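Local coordinates for peptide-binding protein (Photobacterium damsela subsp. piscicida, PDB 6SQX) that probably acts as a secreted NlpC/P60 cysteine endopeptidase that cleaves the peptidoglycan of potentially competing bacteria and carries an SH3b1-type domain, at residues K92-T97 / G205-V210; N120-N125 / R152-S157; I187-M192 / K197-K202. All coordinates share one frame; numbering follows the deposited sequence.

Contact 1 (K92-T97 / G205-V210). With EDO (1,2-ethanediol), chain I.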
# COMPACT_ATOMS: atom_id res chain seq x y z
N LYS A 92 6.05 -22.58 4.19
CA LYS A 92 7.42 -22.29 3.73
C LYS A 92 7.77 -20.82 4.00
O LYS A 92 8.86 -20.52 4.51
CB LYS A 92 7.58 -22.62 2.25
CG LYS A 92 8.93 -22.25 1.66
CD LYS A 92 8.95 -22.43 0.14
CE LYS A 92 10.37 -22.35 -0.43
NZ LYS A 92 11.12 -21.12 -0.02
N LEU A 93 6.86 -19.90 3.65
CA LEU A 93 7.14 -18.48 3.88
C LEU A 93 7.35 -18.19 5.37
O LEU A 93 8.20 -17.37 5.73
CB LEU A 93 6.01 -17.61 3.32
CG LEU A 93 5.90 -17.44 1.79
CD1 LEU A 93 4.74 -16.49 1.41
CD2 LEU A 93 7.20 -16.95 1.14
N GLU A 94 6.55 -18.82 6.23
CA GLU A 94 6.72 -18.61 7.66
C GLU A 94 8.07 -19.10 8.14
O GLU A 94 8.77 -18.40 8.87
CB GLU A 94 5.59 -19.30 8.43
CG GLU A 94 4.22 -18.65 8.16
CD GLU A 94 4.19 -17.19 8.57
OE1 GLU A 94 4.38 -16.93 9.79
OE2 GLU A 94 3.98 -16.34 7.68
N ASN A 95 8.45 -20.30 7.72
CA ASN A 95 9.76 -20.83 8.10
C ASN A 95 10.89 -19.98 7.53
O ASN A 95 11.90 -19.76 8.22
CB ASN A 95 9.90 -22.29 7.66
CG ASN A 95 9.12 -23.24 8.55
OD1 ASN A 95 9.21 -23.18 9.78
ND2 ASN A 95 8.36 -24.13 7.94
N ASP A 96 10.75 -19.51 6.29
CA ASP A 96 11.74 -18.62 5.69
C ASP A 96 11.90 -17.34 6.50
O ASP A 96 13.01 -16.82 6.64
CB ASP A 96 11.36 -18.25 4.26
CG ASP A 96 11.52 -19.40 3.28
OD1 ASP A 96 12.08 -20.45 3.64
OD2 ASP A 96 11.08 -19.23 2.13
N THR A 97 10.79 -16.80 7.02
CA THR A 97 10.87 -15.54 7.77
C THR A 97 11.59 -15.74 9.09
O THR A 97 12.46 -14.93 9.46
CB THR A 97 9.45 -14.99 7.98
OG1 THR A 97 8.83 -14.82 6.70
CG2 THR A 97 9.48 -13.65 8.71
N GLY A 205 -4.12 -9.22 -0.72
CA GLY A 205 -2.81 -9.44 -1.31
C GLY A 205 -1.67 -9.40 -0.32
O GLY A 205 -0.49 -9.28 -0.72
N THR A 206 -1.96 -9.52 0.98
CA THR A 206 -0.96 -9.54 2.05
C THR A 206 -1.16 -10.76 2.95
O THR A 206 -2.29 -11.18 3.21
CB THR A 206 -1.06 -8.23 2.91
OG1 THR A 206 -0.46 -7.14 2.21
CG2 THR A 206 -0.36 -8.39 4.25
N LEU A 207 -0.03 -11.32 3.42
CA LEU A 207 0.01 -12.41 4.38
C LEU A 207 0.77 -11.92 5.60
O LEU A 207 1.87 -11.38 5.46
CB LEU A 207 0.77 -13.60 3.80
CG LEU A 207 1.15 -14.74 4.74
CD1 LEU A 207 -0.13 -15.57 5.13
CD2 LEU A 207 2.20 -15.66 4.06
N GLY A 208 0.23 -12.13 6.80
CA GLY A 208 1.03 -11.84 7.97
C GLY A 208 0.20 -11.82 9.24
O GLY A 208 -0.95 -12.21 9.25
N TRP A 209 0.85 -11.42 10.33
CA TRP A 209 0.28 -11.55 11.67
C TRP A 209 -0.31 -10.22 12.14
O TRP A 209 0.26 -9.14 11.90
CB TRP A 209 1.39 -11.94 12.66
CG TRP A 209 2.03 -13.30 12.36
CD1 TRP A 209 3.04 -13.55 11.47
CD2 TRP A 209 1.70 -14.55 12.96
NE1 TRP A 209 3.34 -14.90 11.47
CE2 TRP A 209 2.55 -15.53 12.39
CE3 TRP A 209 0.77 -14.94 13.93
CZ2 TRP A 209 2.50 -16.88 12.76
CZ3 TRP A 209 0.71 -16.29 14.28
CH2 TRP A 209 1.58 -17.24 13.72
N VAL A 210 -1.43 -10.31 12.84
CA VAL A 210 -2.11 -9.13 13.41
C VAL A 210 -2.58 -9.51 14.80
O VAL A 210 -2.73 -10.69 15.12
CB VAL A 210 -3.33 -8.71 12.57
CG1 VAL A 210 -2.92 -8.22 11.16
CG2 VAL A 210 -4.36 -9.87 12.53
C1 EDO I . 6.20 -13.45 4.81
O1 EDO I . 6.87 -12.95 5.98
C2 EDO I . 4.86 -12.73 4.72
O2 EDO I . 4.36 -12.59 6.04
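E94 and W209 make the one direct hydrogen bond between residues 92-97 and 205-210. The indole NE1 donates to OE1 of E94 over 2.8 Å, with a bent N-H...O angle of 144°. OE1 is met on its syn side, 24° out of the carboxylate plane, and it sits at the ring edge, near but not in the indole plane; the two flat groups are turned 56° against each other. A bend at its second torsion curls the glutamate chain so that its carboxylate faces the strand, while the other oxygen, OE2, comes to 4.1 Å from CD2 of L207.

The apolar part is small. CD1 of L93 meets CD2 of L207 at 3.8 Å, branch against branch. L200 of strand 198-203 and M126 of helix 118-126 also touch the E94 side chain, which is buried.

A 1,2-ethanediol, probably from the crystallisation liquor, spans the two elements beside this pair. Its O1 donates to OG1 of T97 and its O2 to the carbonyl O of L207, each bond 2.8 Å long. OG1 in turn donates to O of L93, one turn back, which the amide of T97 also reaches from the opposite face of that carbonyl.

A buried carboxylate would ordinarily pay a desolvation cost; here the indole N-H meets part of it and may stabilise the charged form, making the glutamate-tryptophan bond a directional tie beside a small leucine-leucine contact.

Contact 2 (N120-N125 / R152-S157); sequences NSISEN and RSLPTS
Helix 118-126 rests on the turn that follows strand 149-152, where P155 is the centre of an inverse gamma turn, and I122 is the side chain that joins them. Its two branches divide the turn between them. CG2, placed anti to the backbone N, lies against CD of P155 at 3.8 Å and CB of L154 at 3.9 Å; CD1, at the end of the other branch, reaches CG2 of T156 at 3.9 Å. The isoleucine runs roughly at right angles to both L154 and T156.

No direct hydrogen bond crosses the contact. Instead a water accepts from ND2 of N125 (2.9 Å) and donates to O of P155 (2.7 Å), bridging the helix to the carbonyl at the turn's centre. OD1 of N125 accepts from the amide of D195.

The loop is braced from within: NE of R152 donates to O of T156 over 2.9 Å, nearly straight at 170° and lying in both the guanidinium and the carbonyl planes. D174 forms a salt bridge with NH2 of the same arginine, and OG1 of T156 accepts from the amide N of D158. The arrangement is that of a helix packed through one isoleucine against an inverse gamma turn, in the loop joining strands 149-152 and 177-181, part of which the R152-T156 bond closes.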
# COMPACT_ATOMS: atom_id res chain seq x y z
N ASN A 120 13.87 -16.70 19.12
CA ASN A 120 13.48 -18.00 19.67
C ASN A 120 12.10 -17.94 20.32
O ASN A 120 11.25 -18.80 20.09
CB ASN A 120 14.53 -18.54 20.64
CG ASN A 120 15.78 -18.95 19.92
OD1 ASN A 120 15.82 -18.93 18.69
ND2 ASN A 120 16.81 -19.34 20.67
N SER A 121 11.86 -16.91 21.14
CA SER A 121 10.57 -16.81 21.82
C SER A 121 9.45 -16.60 20.81
O SER A 121 8.34 -17.13 20.99
CB SER A 121 10.61 -15.67 22.84
OG SER A 121 10.48 -14.41 22.21
N ILE A 122 9.72 -15.86 19.75
CA ILE A 122 8.73 -15.64 18.71
C ILE A 122 8.43 -16.93 17.96
O ILE A 122 7.27 -17.27 17.70
CB ILE A 122 9.18 -14.51 17.77
CG1 ILE A 122 9.28 -13.20 18.54
CG2 ILE A 122 8.23 -14.38 16.57
CD1 ILE A 122 9.95 -12.12 17.76
N SER A 123 9.48 -17.66 17.56
CA SER A 123 9.30 -18.93 16.86
C SER A 123 8.49 -19.90 17.71
O SER A 123 7.59 -20.60 17.20
CB SER A 123 10.66 -19.52 16.50
OG SER A 123 10.54 -20.87 16.06
N GLU A 124 8.79 -19.98 19.01
CA GLU A 124 7.99 -20.81 19.91
C GLU A 124 6.52 -20.43 19.84
O GLU A 124 5.65 -21.29 19.67
CB GLU A 124 8.47 -20.65 21.36
CG GLU A 124 9.73 -21.38 21.74
CD GLU A 124 9.98 -21.29 23.23
OE1 GLU A 124 9.29 -21.99 24.00
OE2 GLU A 124 10.86 -20.49 23.64
N ASN A 125 6.23 -19.13 19.98
CA ASN A 125 4.85 -18.66 20.02
C ASN A 125 4.13 -18.90 18.70
O ASN A 125 2.90 -19.05 18.68
CB ASN A 125 4.86 -17.17 20.36
CG ASN A 125 3.52 -16.66 20.88
OD1 ASN A 125 2.75 -17.40 21.51
ND2 ASN A 125 3.25 -15.38 20.64
N ARG A 152 2.21 -7.77 10.38
CA ARG A 152 3.59 -7.99 10.79
C ARG A 152 4.11 -9.32 10.22
O ARG A 152 3.36 -10.31 10.15
CB ARG A 152 3.67 -8.08 12.35
CG ARG A 152 2.96 -6.90 13.11
CD ARG A 152 3.69 -5.56 12.92
NE ARG A 152 4.94 -5.56 13.69
CZ ARG A 152 5.93 -4.69 13.54
NH1 ARG A 152 5.80 -3.73 12.62
NH2 ARG A 152 7.02 -4.78 14.31
N SER A 153 5.39 -9.38 9.86
CA SER A 153 5.89 -10.63 9.30
C SER A 153 6.07 -11.71 10.35
O SER A 153 6.13 -12.90 9.99
CB SER A 153 7.18 -10.38 8.56
OG SER A 153 8.23 -10.05 9.44
N LEU A 154 6.22 -11.35 11.62
CA LEU A 154 6.32 -12.23 12.77
C LEU A 154 5.37 -11.68 13.82
O LEU A 154 5.09 -10.48 13.82
CB LEU A 154 7.74 -12.18 13.36
CG LEU A 154 8.85 -12.76 12.48
CD1 LEU A 154 10.20 -12.48 13.13
CD2 LEU A 154 8.62 -14.27 12.28
N PRO A 155 4.87 -12.52 14.72
CA PRO A 155 3.88 -12.02 15.71
C PRO A 155 4.54 -11.26 16.85
O PRO A 155 4.74 -11.77 17.96
CB PRO A 155 3.21 -13.31 16.20
CG PRO A 155 4.29 -14.38 16.02
CD PRO A 155 4.97 -13.99 14.71
N THR A 156 4.89 -10.01 16.54
CA THR A 156 5.54 -9.14 17.52
C THR A 156 5.35 -7.70 17.09
O THR A 156 5.32 -7.40 15.89
CB THR A 156 7.05 -9.43 17.65
OG1 THR A 156 7.65 -8.59 18.66
CG2 THR A 156 7.77 -9.22 16.33
N SER A 157 5.17 -6.84 18.09
CA SER A 157 5.17 -5.40 17.87
C SER A 157 6.57 -4.82 17.92
O SER A 157 6.75 -3.63 17.62
CB SER A 157 4.27 -4.70 18.88
OG SER A 157 4.67 -5.00 20.20
O HOH W 1 5.45 -13.91 19.48

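Contact 3 (I187-M192 / K197-K202); sequences IMLIHM and KWTLIK
A classic beta bulge interrupts the antiparallel hairpin of strands 186-192 and 198-203, with I190 and H191 both set opposite L200. Before the bulge, M188 and K202 are a hydrogen-bonded pair: N of M188 donates to O of K202 at 2.9 Å, and N of K202 returns a bond to O of M188 at 3.1 Å. At the bulge the two bonds to L200 go to different residues. Its carbonyl O accepts from N of I190 at 2.9 Å, whereas its N donates to O of H191 at 2.8 Å, the straighter bond at 167°. The register therefore moves by one residue between the L189-I201 and M192-T199 non-hydrogen-bonded pairs.

The hairpin supplies the second and third strands of the five-stranded antiparallel sheet of the SH3b1-type domain, strand 206-211 lying beyond 198-203 and strand 142-145 beyond 186-192. On one face, CD2 of L189 meets CG2 of I201 at 3.8 Å, and CD1 of I187 lies against CD1 of I201; I215 packs against I187, L189 and T199.

On the other face, M188 and K202 run side by side in the same direction, SD 3.8 Å from NZ, and that ammonium bonds to O of N73 and OE1 of Q67. In one of its two conformers, with chi1 at -57° and an extended chi2, I190 sends CD1 over the neighbouring strand at nearly a right angle to K202, 3.8 Å from its CG. The imidazole of H191 is fixed from outside the hairpin, NE2 bonded to O of M126 and ND1 to the amide of N133.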
# COMPACT_ATOMS: atom_id res chain seq x y z
N ILE A 187 -10.83 -11.30 4.96
CA ILE A 187 -9.59 -12.04 5.19
C ILE A 187 -9.90 -13.51 5.40
O ILE A 187 -11.05 -13.94 5.49
CB ILE A 187 -8.79 -11.49 6.41
CG1 ILE A 187 -9.70 -11.57 7.66
CG2 ILE A 187 -8.33 -10.05 6.12
CD1 ILE A 187 -9.04 -11.17 8.94
N MET A 188 -8.83 -14.29 5.49
CA MET A 188 -8.93 -15.66 5.96
C MET A 188 -8.02 -15.80 7.16
O MET A 188 -6.89 -15.29 7.15
CB MET A 188 -8.43 -16.59 4.87
CG MET A 188 -8.47 -18.09 5.27
SD MET A 188 -8.09 -19.26 3.94
CE MET A 188 -9.61 -19.14 2.96
N LEU A 189 -8.53 -16.49 8.20
CA LEU A 189 -7.77 -16.77 9.42
C LEU A 189 -7.03 -18.09 9.22
O LEU A 189 -7.63 -19.09 8.81
CB LEU A 189 -8.73 -16.86 10.61
CG LEU A 189 -9.68 -15.66 10.79
CD1 LEU A 189 -10.44 -15.86 12.10
CD2 LEU A 189 -9.01 -14.29 10.74
N ILE A 190 -5.72 -18.11 9.50
CA ILE A 190 -4.88 -19.26 9.18
C ILE A 190 -4.43 -20.00 10.43
O ILE A 190 -4.58 -21.23 10.52
CB ILE A 190 -3.66 -18.83 8.34
CG1 ILE A 190 -4.10 -18.13 7.05
CG2 ILE A 190 -2.76 -20.05 8.01
CD1 ILE A 190 -2.99 -17.22 6.50
N HIS A 191 -3.86 -19.29 11.41
CA HIS A 191 -3.11 -19.94 12.48
C HIS A 191 -3.02 -18.97 13.64
O HIS A 191 -2.90 -17.76 13.42
CB HIS A 191 -1.71 -20.28 11.94
CG HIS A 191 -0.89 -21.15 12.84
ND1 HIS A 191 -1.10 -22.51 12.95
CD2 HIS A 191 0.15 -20.86 13.66
CE1 HIS A 191 -0.24 -23.02 13.81
NE2 HIS A 191 0.54 -22.05 14.25
N MET A 192 -3.09 -19.46 14.86
CA MET A 192 -3.07 -18.60 16.04
C MET A 192 -1.83 -18.91 16.88
O MET A 192 -1.44 -20.07 17.02
CB MET A 192 -4.37 -18.78 16.87
CG MET A 192 -4.50 -17.88 18.11
SD MET A 192 -6.20 -17.74 18.73
CE MET A 192 -6.73 -19.43 18.55
N LYS A 197 -2.49 -14.22 21.37
CA LYS A 197 -2.56 -12.78 21.16
C LYS A 197 -2.43 -12.37 19.70
O LYS A 197 -2.76 -11.23 19.37
CB LYS A 197 -1.48 -12.08 21.99
CG LYS A 197 -1.66 -12.26 23.50
CD LYS A 197 -0.53 -11.57 24.26
CE LYS A 197 -0.77 -11.57 25.77
NZ LYS A 197 0.27 -10.74 26.46
N TRP A 198 -1.93 -13.25 18.83
CA TRP A 198 -1.69 -12.93 17.43
C TRP A 198 -2.33 -13.99 16.53
O TRP A 198 -2.36 -15.17 16.87
CB TRP A 198 -0.19 -12.92 17.13
CG TRP A 198 0.54 -11.84 17.85
CD1 TRP A 198 1.10 -11.92 19.10
CD2 TRP A 198 0.85 -10.52 17.35
NE1 TRP A 198 1.72 -10.73 19.42
CE2 TRP A 198 1.58 -9.85 18.37
CE3 TRP A 198 0.56 -9.84 16.16
CZ2 TRP A 198 2.04 -8.55 18.22
CZ3 TRP A 198 1.03 -8.53 16.01
CH2 TRP A 198 1.72 -7.90 17.04
N THR A 199 -2.81 -13.55 15.36
CA THR A 199 -3.38 -14.45 14.37
C THR A 199 -2.73 -14.18 13.03
O THR A 199 -2.57 -13.03 12.64
CB THR A 199 -4.91 -14.28 14.30
OG1 THR A 199 -5.46 -14.66 15.56
CG2 THR A 199 -5.51 -15.21 13.23
N LEU A 200 -2.32 -15.26 12.34
CA LEU A 200 -1.78 -15.18 11.00
C LEU A 200 -2.96 -15.16 10.04
O LEU A 200 -3.84 -16.02 10.13
CB LEU A 200 -0.94 -16.44 10.73
CG LEU A 200 -0.30 -16.53 9.33
CD1 LEU A 200 0.62 -15.32 8.93
CD2 LEU A 200 0.43 -17.87 9.14
N ILE A 201 -3.02 -14.14 9.17
CA ILE A 201 -4.15 -13.92 8.27
C ILE A 201 -3.64 -13.65 6.86
O ILE A 201 -2.46 -13.38 6.64
CB ILE A 201 -5.02 -12.73 8.73
CG1 ILE A 201 -4.25 -11.37 8.61
CG2 ILE A 201 -5.46 -12.96 10.18
CD1 ILE A 201 -5.12 -10.15 8.74
N LYS A 202 -4.56 -13.68 5.90
CA LYS A 202 -4.23 -13.15 4.58
C LYS A 202 -5.44 -12.43 4.02
O LYS A 202 -6.58 -12.82 4.28
CB LYS A 202 -3.75 -14.26 3.62
CG LYS A 202 -4.68 -15.49 3.51
CD LYS A 202 -3.91 -16.59 2.76
CE LYS A 202 -4.73 -17.87 2.60
NZ LYS A 202 -5.63 -17.88 1.40

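Overall arrangement
The three contacts adjoin one another on one side of the chain's centre. Contact 3 is internal to the SH3b1-type sheet, largely buried and held by backbone hydrogen bonds. Contacts 1 and 2 are both small beside it: contact 1 brings a helix to the outermost strand of that sheet and is only partly buried, with one side-chain bond, whereas contact 2 is buried, apolar and water-bridged. Contacts 1 and 3 share the sheet, since strands 198-203 and 206-211 pair through G208 with I201 and V210 with T199. Contact 2 meets contact 1 through the backbone bond of W209 N to R152 O, and contact 3 where the ring of W198 packs on P155.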